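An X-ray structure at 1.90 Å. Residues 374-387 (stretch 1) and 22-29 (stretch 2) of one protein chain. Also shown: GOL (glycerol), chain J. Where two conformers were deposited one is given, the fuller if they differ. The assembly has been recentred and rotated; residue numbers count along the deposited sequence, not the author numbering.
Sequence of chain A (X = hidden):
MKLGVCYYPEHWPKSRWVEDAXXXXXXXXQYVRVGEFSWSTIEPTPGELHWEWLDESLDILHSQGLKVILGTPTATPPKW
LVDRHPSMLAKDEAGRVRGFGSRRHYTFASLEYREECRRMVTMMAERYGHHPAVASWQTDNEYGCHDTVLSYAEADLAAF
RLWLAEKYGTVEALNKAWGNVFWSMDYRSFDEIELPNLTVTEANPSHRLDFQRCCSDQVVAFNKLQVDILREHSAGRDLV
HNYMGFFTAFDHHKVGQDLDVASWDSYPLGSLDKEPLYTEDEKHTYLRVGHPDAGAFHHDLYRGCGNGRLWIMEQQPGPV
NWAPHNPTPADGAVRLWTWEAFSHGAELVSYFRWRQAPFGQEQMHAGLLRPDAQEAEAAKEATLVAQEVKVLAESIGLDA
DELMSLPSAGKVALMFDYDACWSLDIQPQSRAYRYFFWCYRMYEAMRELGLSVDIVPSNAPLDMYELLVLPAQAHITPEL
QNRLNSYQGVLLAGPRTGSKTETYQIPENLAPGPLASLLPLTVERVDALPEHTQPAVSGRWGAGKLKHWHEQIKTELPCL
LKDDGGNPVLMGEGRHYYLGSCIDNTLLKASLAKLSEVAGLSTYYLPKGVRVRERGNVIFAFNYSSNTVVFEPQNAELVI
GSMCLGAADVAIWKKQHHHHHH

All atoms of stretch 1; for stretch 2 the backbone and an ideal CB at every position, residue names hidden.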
# COMPACT_ATOMS: atom_id res chain seq x y z
N GLN A 374 -42.30 25.23 -5.18
CA GLN A 374 -42.40 24.51 -3.90
C GLN A 374 -41.11 24.75 -3.10
O GLN A 374 -40.04 24.96 -3.70
CB GLN A 374 -42.61 23.01 -4.13
CG GLN A 374 -43.93 22.66 -4.79
CD GLN A 374 -45.13 23.06 -3.94
OE1 GLN A 374 -46.01 23.78 -4.40
NE2 GLN A 374 -45.16 22.61 -2.69
N GLU A 375 -41.21 24.71 -1.78
CA GLU A 375 -40.06 24.97 -0.90
C GLU A 375 -38.98 23.88 -1.05
O GLU A 375 -39.30 22.70 -1.22
CB GLU A 375 -40.48 25.11 0.57
CG GLU A 375 -41.13 26.46 0.90
CD GLU A 375 -41.36 26.69 2.40
OE1 GLU A 375 -41.28 25.73 3.18
OE2 GLU A 375 -41.61 27.85 2.80
N ALA A 376 -37.73 24.32 -1.04
CA ALA A 376 -36.58 23.44 -0.97
C ALA A 376 -36.04 23.50 0.45
O ALA A 376 -36.57 24.23 1.29
CB ALA A 376 -35.51 23.87 -1.98
N GLU A 377 -34.95 22.77 0.71
CA GLU A 377 -34.44 22.57 2.07
C GLU A 377 -34.07 23.87 2.80
O GLU A 377 -34.32 23.99 4.01
CB GLU A 377 -33.24 21.60 2.04
CG GLU A 377 -33.63 20.12 1.88
CD GLU A 377 -34.12 19.69 0.49
OE1 GLU A 377 -34.16 20.49 -0.48
OE2 GLU A 377 -34.48 18.50 0.37
N ALA A 378 -33.50 24.84 2.09
CA ALA A 378 -33.07 26.09 2.73
C ALA A 378 -34.21 26.93 3.32
O ALA A 378 -33.97 27.70 4.26
CB ALA A 378 -32.27 26.95 1.76
N ALA A 379 -35.42 26.79 2.80
CA ALA A 379 -36.56 27.56 3.30
C ALA A 379 -36.86 27.22 4.76
O ALA A 379 -37.06 28.11 5.58
CB ALA A 379 -37.78 27.36 2.42
N LYS A 380 -36.84 25.93 5.07
CA LYS A 380 -37.10 25.46 6.44
C LYS A 380 -35.94 25.81 7.38
O LYS A 380 -36.19 26.21 8.52
CB LYS A 380 -37.34 23.95 6.46
CG LYS A 380 -38.60 23.50 5.73
CD LYS A 380 -38.37 23.21 4.24
CE LYS A 380 -39.52 22.41 3.63
NZ LYS A 380 -40.81 23.16 3.58
N GLU A 381 -34.70 25.69 6.91
CA GLU A 381 -33.52 26.02 7.73
C GLU A 381 -33.44 27.52 8.04
O GLU A 381 -33.11 27.90 9.17
CB GLU A 381 -32.22 25.50 7.08
CG GLU A 381 -32.19 23.98 6.94
CD GLU A 381 -30.83 23.37 6.61
OE1 GLU A 381 -29.79 23.97 6.94
OE2 GLU A 381 -30.80 22.26 6.03
N ALA A 382 -33.73 28.35 7.03
CA ALA A 382 -33.80 29.81 7.21
C ALA A 382 -34.87 30.20 8.24
O ALA A 382 -34.61 31.03 9.12
CB ALA A 382 -34.07 30.50 5.88
N THR A 383 -36.05 29.61 8.10
CA THR A 383 -37.16 29.81 9.04
C THR A 383 -36.73 29.52 10.48
O THR A 383 -36.99 30.31 11.39
CB THR A 383 -38.39 28.97 8.64
OG1 THR A 383 -38.83 29.36 7.33
CG2 THR A 383 -39.55 29.16 9.63
N LEU A 384 -36.02 28.40 10.67
CA LEU A 384 -35.52 27.99 11.98
C LEU A 384 -34.52 28.99 12.56
O LEU A 384 -34.62 29.35 13.74
CB LEU A 384 -34.85 26.61 11.89
CG LEU A 384 -34.84 25.63 13.08
CD1 LEU A 384 -33.60 24.75 13.03
CD2 LEU A 384 -34.98 26.27 14.45
N VAL A 385 -33.57 29.45 11.74
CA VAL A 385 -32.59 30.45 12.19
C VAL A 385 -33.32 31.73 12.67
O VAL A 385 -32.99 32.25 13.74
CB VAL A 385 -31.52 30.78 11.11
CG1 VAL A 385 -30.66 31.97 11.53
CG2 VAL A 385 -30.62 29.58 10.84
N ALA A 386 -34.31 32.20 11.91
CA ALA A 386 -35.05 33.41 12.29
C ALA A 386 -35.71 33.27 13.67
O ALA A 386 -35.65 34.20 14.49
CB ALA A 386 -36.10 33.75 11.23
N GLN A 387 -36.31 32.11 13.92
CA GLN A 387 -36.88 31.78 15.24
C GLN A 387 -35.79 31.74 16.30
O GLN A 387 -35.96 32.31 17.38
CB GLN A 387 -37.63 30.44 15.20
CG GLN A 387 -38.88 30.46 14.32
CD GLN A 387 -39.37 29.09 13.87
OE1 GLN A 387 -38.67 28.07 13.99
NE2 GLN A 387 -40.60 29.05 13.34
N UNK A 22 -44.81 37.94 0.16
CA UNK A 22 -45.51 37.43 1.36
C UNK A 22 -44.80 36.19 1.92
O UNK A 22 -44.57 36.09 3.12
CB UNK A 22 -46.96 37.09 1.03
N UNK A 23 -44.43 35.28 1.02
CA UNK A 23 -43.69 34.07 1.37
C UNK A 23 -42.33 34.44 2.01
O UNK A 23 -41.98 33.92 3.07
CB UNK A 23 -43.48 33.20 0.13
N UNK A 24 -41.60 35.38 1.41
CA UNK A 24 -40.34 35.87 2.00
C UNK A 24 -40.53 36.32 3.46
O UNK A 24 -39.77 35.95 4.35
CB UNK A 24 -39.79 37.03 1.17
N UNK A 25 -41.57 37.12 3.68
CA UNK A 25 -41.90 37.62 5.01
C UNK A 25 -42.16 36.46 5.98
O UNK A 25 -41.63 36.47 7.10
CB UNK A 25 -43.12 38.54 4.94
N UNK A 26 -42.94 35.47 5.55
CA UNK A 26 -43.27 34.31 6.40
C UNK A 26 -42.02 33.57 6.89
O UNK A 26 -41.98 33.12 8.03
CB UNK A 26 -44.17 33.34 5.63
N UNK A 27 -41.03 33.45 6.02
CA UNK A 27 -39.75 32.80 6.37
C UNK A 27 -38.96 33.61 7.41
O UNK A 27 -38.24 33.02 8.21
CB UNK A 27 -38.90 32.61 5.11
N UNK A 28 -39.11 34.93 7.41
CA UNK A 28 -38.30 35.81 8.25
C UNK A 28 -37.29 36.66 7.49
O UNK A 28 -36.45 37.32 8.12
CB UNK A 28 -37.56 34.97 9.29
N UNK A 29 -37.37 36.64 6.16
CA UNK A 29 -36.53 37.47 5.30
C UNK A 29 -36.89 38.94 5.51
O UNK A 29 -38.07 39.29 5.51
CB UNK A 29 -36.69 37.08 3.83
C1 GOL J . -45.07 25.22 -0.35
O1 GOL J . -43.88 24.44 -0.52
C2 GOL J . -44.81 26.72 -0.51
O2 GOL J . -44.18 26.99 -1.78
C3 GOL J . -46.11 27.52 -0.39
O3 GOL J . -46.02 28.49 0.67

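Position 22 opens the visible part of a helix, and its ideal CB has nothing of stretch 1 within 5.5 Å. The visible atoms therefore set little preference, and many helix-compatible side chains would suit; the deposited residue is Q22, which makes no contact with stretch 1.

At position 23 the CA-to-CB bond points sideways and the ideal CB is likewise free of neighbours, but the carboxylate of E375 lies within reach of a longer side chain. A donor is called for: histidine, lysine, arginine or glutamine could all serve. The residue is H23. With chi1 at t, its ring meets the acid edge-on, and NE2 of H23 donates to OE2 of E375 at 2.7 Å, with a nearly linear N-H...O angle of 176°. The other carboxylate oxygen is engaged within stretch 1, where NZ of K380 lies 2.6 Å from OE1 of E375 in a salt bridge. O3 of the glycerol lies over one face of the H23 ring.

Positions 24 and 25 are both out of reach of stretch 1, which leaves their choice open; they are M24 and R25. Position 26 points sideways, with nothing of stretch 1 within 5.5 Å of its ideal CB; the E375 carboxylate, the T383 hydroxyl and the glycerol all lie farther out, so a long polar side chain would be suitable though not required. It is R26, whose NH1 makes a weak hydrogen bond of 3.5 Å to O3 of the glycerol.

Position 27 is the centre of the contact. Its ideal CB is 3.9 Å from OG1 of T383, and A379 and A382 offer small methyl groups beside it. Because OG1 of T383 already donates to O of A379 (2.8 Å), a medium-sized apolar side chain such as valine, leucine, isoleucine or methionine fits well. The residue is I27, which has the largest covered area of either stretch. Its CG2 packs 3.8 Å from CB of A382 and 3.6 Å from OG1 of T383, while its CD1 lies 4.3 Å from CB of A379. The backbone joins in: CA of T383 approaches O of I27 at 3.5 Å in a CA-H...O contact, and a water donates to O of T383 and, weakly, to O of I27.

Position 28 leaves the helix with phi 109°, and an ideal CB would fall 2.7 Å from CB of A386, a clash, besides jamming against the preceding carbonyl. Glycine is strongly indicated, and G28 closes the helix in a Schellman motif, its CA 4.2 Å from CB of A386.

Position 29 points sideways into space that stretch 1 leaves unfilled, so various side chains would do; it is I29.

Stretch 2 (22-29) QHMRRIGI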
# COMPACT_ATOMS: atom_id res chain seq x y z
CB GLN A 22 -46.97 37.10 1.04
CG GLN A 22 -47.82 38.34 0.78
CD GLN A 22 -49.22 38.04 0.26
OE1 GLN A 22 -49.45 37.03 -0.42
NE2 GLN A 22 -50.15 38.93 0.58
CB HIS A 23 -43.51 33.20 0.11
CG HIS A 23 -43.16 31.76 0.38
ND1 HIS A 23 -43.26 30.79 -0.58
CD2 HIS A 23 -42.70 31.14 1.50
CE1 HIS A 23 -42.87 29.63 -0.08
NE2 HIS A 23 -42.54 29.82 1.18
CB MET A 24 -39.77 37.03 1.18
CG MET A 24 -39.17 36.61 -0.16
SD MET A 24 -38.87 38.01 -1.25
CE MET A 24 -38.56 37.15 -2.79
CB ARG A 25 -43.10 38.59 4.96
CG ARG A 25 -43.44 39.28 6.27
CD ARG A 25 -44.64 40.21 6.11
NE ARG A 25 -44.71 41.19 7.19
CZ ARG A 25 -45.58 42.19 7.25
NH1 ARG A 25 -46.47 42.36 6.28
NH2 ARG A 25 -45.56 43.03 8.28
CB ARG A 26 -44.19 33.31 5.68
CG ARG A 26 -45.61 33.82 5.47
CD ARG A 26 -46.61 32.71 5.14
NE ARG A 26 -46.40 32.05 3.85
CZ ARG A 26 -46.81 32.52 2.66
NH1 ARG A 26 -46.56 31.80 1.56
NH2 ARG A 26 -47.45 33.68 2.53
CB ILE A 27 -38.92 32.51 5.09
CG1 ILE A 27 -39.62 31.42 4.26
CG2 ILE A 27 -37.50 32.08 5.42
CD1 ILE A 27 -39.21 31.37 2.81
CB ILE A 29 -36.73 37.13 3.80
CG1 ILE A 29 -36.38 35.66 3.49
CG2 ILE A 29 -35.91 38.05 2.92
CD1 ILE A 29 -34.98 35.25 3.88
O HOH W 1 -39.19 32.10 11.31
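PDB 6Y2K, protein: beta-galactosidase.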